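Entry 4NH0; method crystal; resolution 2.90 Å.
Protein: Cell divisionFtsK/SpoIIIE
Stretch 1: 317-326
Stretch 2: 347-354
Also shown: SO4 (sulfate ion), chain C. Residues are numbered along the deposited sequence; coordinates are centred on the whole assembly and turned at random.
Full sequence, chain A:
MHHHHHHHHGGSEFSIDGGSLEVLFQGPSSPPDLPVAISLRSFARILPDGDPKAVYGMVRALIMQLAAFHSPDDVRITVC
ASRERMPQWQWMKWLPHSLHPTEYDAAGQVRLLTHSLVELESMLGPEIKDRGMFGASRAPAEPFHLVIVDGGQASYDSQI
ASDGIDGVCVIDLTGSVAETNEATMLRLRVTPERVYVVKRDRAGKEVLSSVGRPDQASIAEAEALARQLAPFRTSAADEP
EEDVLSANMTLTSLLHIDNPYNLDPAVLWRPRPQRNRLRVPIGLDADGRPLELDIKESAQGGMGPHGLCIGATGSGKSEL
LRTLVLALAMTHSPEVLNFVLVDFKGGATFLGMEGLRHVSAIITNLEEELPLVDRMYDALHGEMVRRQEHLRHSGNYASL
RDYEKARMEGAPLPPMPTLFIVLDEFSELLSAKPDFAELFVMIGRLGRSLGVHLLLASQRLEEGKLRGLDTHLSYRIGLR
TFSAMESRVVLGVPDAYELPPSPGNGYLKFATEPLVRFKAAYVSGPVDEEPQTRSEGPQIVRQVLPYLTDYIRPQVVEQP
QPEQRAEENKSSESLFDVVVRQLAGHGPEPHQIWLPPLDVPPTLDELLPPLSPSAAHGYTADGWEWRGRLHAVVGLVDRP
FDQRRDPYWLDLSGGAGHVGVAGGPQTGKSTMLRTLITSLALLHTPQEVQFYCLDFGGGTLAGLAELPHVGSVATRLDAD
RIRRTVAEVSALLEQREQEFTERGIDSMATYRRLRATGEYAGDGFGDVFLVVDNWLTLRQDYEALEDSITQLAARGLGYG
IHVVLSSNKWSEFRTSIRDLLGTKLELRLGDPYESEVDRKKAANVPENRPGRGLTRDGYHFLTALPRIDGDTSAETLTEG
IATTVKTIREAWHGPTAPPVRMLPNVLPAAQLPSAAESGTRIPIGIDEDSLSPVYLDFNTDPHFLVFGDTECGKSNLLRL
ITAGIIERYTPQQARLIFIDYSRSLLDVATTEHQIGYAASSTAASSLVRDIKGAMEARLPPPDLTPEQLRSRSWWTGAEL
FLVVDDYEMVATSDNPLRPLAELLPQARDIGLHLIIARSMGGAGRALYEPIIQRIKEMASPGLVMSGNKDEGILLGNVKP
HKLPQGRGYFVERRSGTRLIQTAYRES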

ATOM      1  N   LYS A 317       6.891 -12.707 -47.609  1.00 89.46           N
ATOM      2  CA  LYS A 317       6.827 -13.531 -46.406  1.00 68.24           C
ATOM      3  C   LYS A 317       5.591 -13.201 -45.583  1.00 69.34           C
ATOM      4  O   LYS A 317       4.917 -14.094 -45.073  1.00 71.16           O
ATOM      5  CB  LYS A 317       8.086 -13.345 -45.557  1.00 75.69           C
ATOM      6  CG  LYS A 317       8.079 -14.136 -44.257  1.00 67.23           C
ATOM      7  CD  LYS A 317       9.319 -13.850 -43.425  1.00 69.09           C
ATOM      8  CE  LYS A 317       9.386 -12.388 -43.016  1.00 81.63           C
ATOM      9  NZ  LYS A 317       8.193 -11.975 -42.228  1.00 78.97           N
ATOM     10  N   SER A 318       5.298 -11.912 -45.463  1.00 76.97           N
ATOM     11  CA  SER A 318       4.124 -11.460 -44.731  1.00 79.81           C
ATOM     12  C   SER A 318       2.842 -11.946 -45.397  1.00 78.28           C
ATOM     13  O   SER A 318       1.921 -12.406 -44.726  1.00 75.81           O
ATOM     14  CB  SER A 318       4.117  -9.934 -44.625  1.00 87.86           C
ATOM     15  OG  SER A 318       3.001  -9.479 -43.881  1.00 95.16           O
ATOM     16  N   GLU A 319       2.794 -11.851 -46.721  1.00 79.66           N
ATOM     17  CA  GLU A 319       1.604 -12.230 -47.473  1.00 74.41           C
ATOM     18  C   GLU A 319       1.393 -13.740 -47.477  1.00 69.77           C
ATOM     19  O   GLU A 319       0.259 -14.216 -47.510  1.00 77.01           O
ATOM     20  CB  GLU A 319       1.692 -11.709 -48.909  1.00 77.23           C
ATOM     21  CG  GLU A 319       0.450 -11.971 -49.746  1.00 76.71           C
ATOM     22  CD  GLU A 319      -0.761 -11.199 -49.257  1.00 85.73           C
ATOM     23  OE1 GLU A 319      -0.582 -10.191 -48.540  1.00 92.59           O
ATOM     24  OE2 GLU A 319      -1.896 -11.601 -49.588  1.00 82.46           O
ATOM     25  N   LEU A 320       2.488 -14.491 -47.442  1.00 66.03           N
ATOM     26  CA  LEU A 320       2.407 -15.946 -47.409  1.00 60.07           C
ATOM     27  C   LEU A 320       1.784 -16.429 -46.106  1.00 65.59           C
ATOM     28  O   LEU A 320       0.939 -17.323 -46.106  1.00 66.32           O
ATOM     29  CB  LEU A 320       3.792 -16.570 -47.588  1.00 61.68           C
ATOM     30  CG  LEU A 320       3.833 -18.096 -47.480  1.00 45.66           C
ATOM     31  CD1 LEU A 320       2.916 -18.724 -48.513  1.00 47.11           C
ATOM     32  CD2 LEU A 320       5.251 -18.617 -47.634  1.00 46.95           C
ATOM     33  N   LEU A 321       2.209 -15.831 -44.998  1.00 62.29           N
ATOM     34  CA  LEU A 321       1.708 -16.205 -43.681  1.00 58.57           C
ATOM     35  C   LEU A 321       0.220 -15.909 -43.545  1.00 62.78           C
ATOM     36  O   LEU A 321      -0.510 -16.650 -42.891  1.00 56.81           O
ATOM     37  CB  LEU A 321       2.493 -15.482 -42.587  1.00 55.96           C
ATOM     38  CG  LEU A 321       3.975 -15.844 -42.490  1.00 48.29           C
ATOM     39  CD1 LEU A 321       4.672 -15.005 -41.433  1.00 61.31           C
ATOM     40  CD2 LEU A 321       4.142 -17.325 -42.199  1.00 45.42           C
ATOM     41  N   ARG A 322      -0.227 -14.822 -44.164  1.00 61.81           N
ATOM     42  CA  ARG A 322      -1.641 -14.472 -44.167  1.00 64.27           C
ATOM     43  C   ARG A 322      -2.440 -15.502 -44.950  1.00 65.49           C
ATOM     44  O   ARG A 322      -3.510 -15.931 -44.522  1.00 65.25           O
ATOM     45  CB  ARG A 322      -1.854 -13.082 -44.765  1.00 67.04           C
ATOM     46  CG  ARG A 322      -1.189 -11.964 -43.991  1.00 82.12           C
ATOM     47  CD  ARG A 322      -1.341 -10.632 -44.704  1.00 90.45           C
ATOM     48  NE  ARG A 322      -2.741 -10.259 -44.878  1.00 90.13           N
ATOM     49  CZ  ARG A 322      -3.436  -9.538 -44.005  1.00 87.97           C
ATOM     50  NH1 ARG A 322      -2.863  -9.109 -42.889  1.00 94.01           N
ATOM     51  NH2 ARG A 322      -4.705  -9.244 -44.247  1.00 83.96           N
ATOM     52  N   THR A 323      -1.905 -15.895 -46.099  1.00 65.46           N
ATOM     53  CA  THR A 323      -2.573 -16.845 -46.978  1.00 69.92           C
ATOM     54  C   THR A 323      -2.705 -18.214 -46.322  1.00 68.46           C
ATOM     55  O   THR A 323      -3.748 -18.856 -46.420  1.00 64.83           O
ATOM     56  CB  THR A 323      -1.820 -16.991 -48.311  1.00 72.28           C
ATOM     57  OG1 THR A 323      -1.611 -15.697 -48.887  1.00 78.62           O
ATOM     58  CG2 THR A 323      -2.611 -17.851 -49.280  1.00 77.15           C
ATOM     59  N   LEU A 324      -1.647 -18.654 -45.651  1.00 55.44           N
ATOM     60  CA  LEU A 324      -1.648 -19.956 -44.993  1.00 49.33           C
ATOM     61  C   LEU A 324      -2.676 -20.017 -43.871  1.00 63.33           C
ATOM     62  O   LEU A 324      -3.438 -20.975 -43.769  1.00 66.26           O
ATOM     63  CB  LEU A 324      -0.261 -20.285 -44.446  1.00 41.76           C
ATOM     64  CG  LEU A 324      -0.159 -21.610 -43.688  1.00 47.79           C
ATOM     65  CD1 LEU A 324      -0.606 -22.762 -44.569  1.00 43.86           C
ATOM     66  CD2 LEU A 324       1.254 -21.840 -43.183  1.00 39.96           C
ATOM     67  N   VAL A 325      -2.688 -18.989 -43.029  1.00 63.73           N
ATOM     68  CA  VAL A 325      -3.613 -18.930 -41.905  1.00 60.68           C
ATOM     69  C   VAL A 325      -5.062 -18.839 -42.375  1.00 62.05           C
ATOM     70  O   VAL A 325      -5.921 -19.590 -41.913  1.00 57.23           O
ATOM     71  CB  VAL A 325      -3.303 -17.733 -40.987  1.00 65.64           C
ATOM     72  CG1 VAL A 325      -4.410 -17.539 -39.966  1.00 79.06           C
ATOM     73  CG2 VAL A 325      -1.965 -17.933 -40.294  1.00 55.03           C
ATOM     74  N   LEU A 326      -5.326 -17.924 -43.301  1.00 60.60           N
ATOM     75  CA  LEU A 326      -6.679 -17.709 -43.801  1.00 62.47           C
ATOM     76  C   LEU A 326      -7.228 -18.952 -44.493  1.00 68.58           C
ATOM     77  O   LEU A 326      -8.416 -19.254 -44.388  1.00 69.52           O
ATOM     78  CB  LEU A 326      -6.713 -16.518 -44.760  1.00 55.47           C
ATOM     79  CG  LEU A 326      -8.097 -16.114 -45.266  1.00 61.75           C
ATOM     80  CD1 LEU A 326      -8.996 -15.752 -44.099  1.00 55.74           C
ATOM     81  CD2 LEU A 326      -8.001 -14.957 -46.246  1.00 76.57           C
ATOM     82  N   GLY A 347       5.193  -5.819 -36.921  1.00105.17           N
ATOM     83  CA  GLY A 347       4.643  -6.155 -38.219  1.00101.56           C
ATOM     84  C   GLY A 347       3.132  -6.251 -38.182  1.00101.22           C
ATOM     85  O   GLY A 347       2.555  -6.733 -37.207  1.00 99.74           O
ATOM     86  N   ALA A 348       2.487  -5.784 -39.246  1.00 92.42           N
ATOM     87  CA  ALA A 348       1.037  -5.851 -39.350  1.00 93.30           C
ATOM     88  C   ALA A 348       0.620  -7.048 -40.193  1.00 92.01           C
ATOM     89  O   ALA A 348      -0.316  -6.964 -40.989  1.00 90.10           O
ATOM     90  CB  ALA A 348       0.484  -4.565 -39.939  1.00 96.37           C
ATOM     91  N   THR A 349       1.326  -8.160 -40.013  1.00 90.53           N
ATOM     92  CA  THR A 349       1.052  -9.380 -40.758  1.00 76.04           C
ATOM     93  C   THR A 349      -0.346  -9.907 -40.462  1.00 75.79           C
ATOM     94  O   THR A 349      -1.105 -10.229 -41.374  1.00 77.74           O
ATOM     95  CB  THR A 349       2.080 -10.481 -40.435  1.00 69.78           C
ATOM     96  OG1 THR A 349       3.402 -10.000 -40.709  1.00 72.33           O
ATOM     97  CG2 THR A 349       1.816 -11.721 -41.272  1.00 76.40           C
ATOM     98  N   PHE A 350      -0.687  -9.980 -39.182  1.00 85.64           N
ATOM     99  CA  PHE A 350      -1.959 -10.552 -38.767  1.00 86.66           C
ATOM    100  C   PHE A 350      -2.984  -9.475 -38.428  1.00 88.16           C
ATOM    101  O   PHE A 350      -3.844  -9.672 -37.572  1.00 93.48           O
ATOM    102  CB  PHE A 350      -1.753 -11.475 -37.566  1.00 82.23           C
ATOM    103  CG  PHE A 350      -0.532 -12.340 -37.675  1.00 86.60           C
ATOM    104  CD1 PHE A 350      -0.538 -13.476 -38.465  1.00 84.19           C
ATOM    105  CD2 PHE A 350       0.625 -12.015 -36.986  1.00 80.24           C
ATOM    106  CE1 PHE A 350       0.585 -14.273 -38.566  1.00 87.73           C
ATOM    107  CE2 PHE A 350       1.751 -12.808 -37.083  1.00 83.78           C
ATOM    108  CZ  PHE A 350       1.731 -13.939 -37.874  1.00 89.44           C
ATOM    109  N   LEU A 351      -2.891  -8.336 -39.106  1.00 86.60           N
ATOM    110  CA  LEU A 351      -3.820  -7.238 -38.873  1.00 89.60           C
ATOM    111  C   LEU A 351      -5.171  -7.522 -39.520  1.00 78.73           C
ATOM    112  O   LEU A 351      -5.300  -7.505 -40.743  1.00 91.21           O
ATOM    113  CB  LEU A 351      -3.246  -5.924 -39.406  1.00102.22           C
ATOM    114  CG  LEU A 351      -4.117  -4.682 -39.211  1.00104.25           C
ATOM    115  CD1 LEU A 351      -4.490  -4.514 -37.748  1.00 94.29           C
ATOM    116  CD2 LEU A 351      -3.405  -3.442 -39.729  1.00106.76           C
ATOM    117  N   GLY A 352      -6.174  -7.783 -38.689  1.00 80.78           N
ATOM    118  CA  GLY A 352      -7.509  -8.083 -39.174  1.00 86.11           C
ATOM    119  C   GLY A 352      -7.946  -9.487 -38.807  1.00 76.39           C
ATOM    120  O   GLY A 352      -9.082  -9.881 -39.064  1.00 76.33           O
ATOM    121  N   MET A 353      -7.038 -10.241 -38.197  1.00 84.76           N
ATOM    122  CA  MET A 353      -7.312 -11.621 -37.811  1.00 88.51           C
ATOM    123  C   MET A 353      -8.164 -11.707 -36.548  1.00 89.80           C
ATOM    124  O   MET A 353      -8.636 -12.784 -36.188  1.00 88.49           O
ATOM    125  CB  MET A 353      -6.000 -12.381 -37.591  1.00 97.29           C
ATOM    126  CG  MET A 353      -5.082 -12.431 -38.798  1.00 93.30           C
ATOM    127  SD  MET A 353      -5.458 -13.787 -39.922  1.00 96.10           S
ATOM    128  CE  MET A 353      -4.015 -13.753 -40.981  1.00 92.92           C
ATOM    129  N   GLU A 354      -8.354 -10.571 -35.883  1.00103.23           N
ATOM    130  CA  GLU A 354      -9.042 -10.530 -34.595  1.00 91.23           C
ATOM    131  C   GLU A 354     -10.460 -11.091 -34.657  1.00 89.62           C
ATOM    132  O   GLU A 354     -10.929 -11.717 -33.706  1.00 84.45           O
ATOM    133  CB  GLU A 354      -9.087  -9.095 -34.061  1.00 93.58           C
ATOM    134  CG  GLU A 354      -7.722  -8.451 -33.861  1.00 98.64           C
ATOM    135  CD  GLU A 354      -7.247  -7.695 -35.086  1.00104.12           C
ATOM    136  OE1 GLU A 354      -8.067  -7.463 -35.998  1.00100.47           O
ATOM    137  OE2 GLU A 354      -6.055  -7.329 -35.134  1.00 89.38           O
TER
HETATM  138  S   SO4 C1401       7.861  -9.382 -47.062  1.00 91.48           S
HETATM  139  O1  SO4 C1401       8.190  -8.113 -47.699  1.00 91.39           O
HETATM  140  O2  SO4 C1401       8.400  -9.402 -45.707  1.00 93.72           O
HETATM  141  O3  SO4 C1401       6.412  -9.535 -47.016  1.00 72.82           O
HETATM  142  O4  SO4 C1401       8.442 -10.478 -47.831  1.00 86.91           O

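The most unusual feature of this contact is a single arginine that reaches into a tightly turned loop and binds its backbone. Arg-322 sits on the helical stretch 317-326. Its CA-to-CB bond points sideways to the loop 347-354, but the end of the side chain comes nearer. The rotamers m, t and p at chi1 to chi3 carry the guanidinium to the loop carbonyls. NH1 of Arg-322 donates a hydrogen bond to O of Thr-349 at 2.6 Å. The bond is short, and with an N-H...O angle of 132° it is also bent. Leu-351 O also lies near the plane of the guanidinium, at its edge, 3.6 Å from Arg-322 NH1. A long, positively charged side chain suits a place where carbonyl oxygens gather.

Two overlapping turns shape the loop. A type I turn runs from Ala-348 to Leu-351, and a type II turn from Phe-350 to Met-353. Each is closed by a weak backbone hydrogen bond: Leu-351 N to Ala-348 O at 3.5 Å, and Met-353 N to Phe-350 O at 3.3 Å. Gly-352 has phi/psi of 117/-4. At these angles a CB would be jammed against the carbonyl oxygen of Leu-351, so glycine fits the second turn.

Thr-349 is the loop residue most covered by the helix. Its chi1 is m. Its OG1 forms a hydrogen bond with OG of Ser-318 at 3.2 Å, and either hydroxyl could be the donor. The backbones are close here, with CA of Ser-318 and CA of Thr-349 5.4 Å apart. Small hydroxyl side chains suit so narrow a gap. The methyl of Thr-349 serves the apolar side: its CG2 lies 4.0 Å from CB of Leu-321 and 4.1 Å from CG of Arg-322. Threonine thus offers both a polar and an apolar group to the helix.

Further along the helix the contact becomes apolar. Met-353 is buried, and the end of its side chain comes nearer to the helix than its CA-to-CB direction suggests. Its SD packs 3.9 Å from CG1 of Val-325, and its CE lies 4.0 Å from CA of Arg-322. The slender thioether can lie close to the helix backbone. Val-325 is also buried. Its CA-to-CB bond points toward the loop, and its CG1 meets the sulfur.

The two stretches together bury 388 Å². At the start of the helix segment, a sulfate ion, probably from the crystallisation liquor, accepts hydrogen bonds from the backbone: Lys-317 N to O4 at 2.7 Å and Ser-318 N to O3 at 3.1 Å.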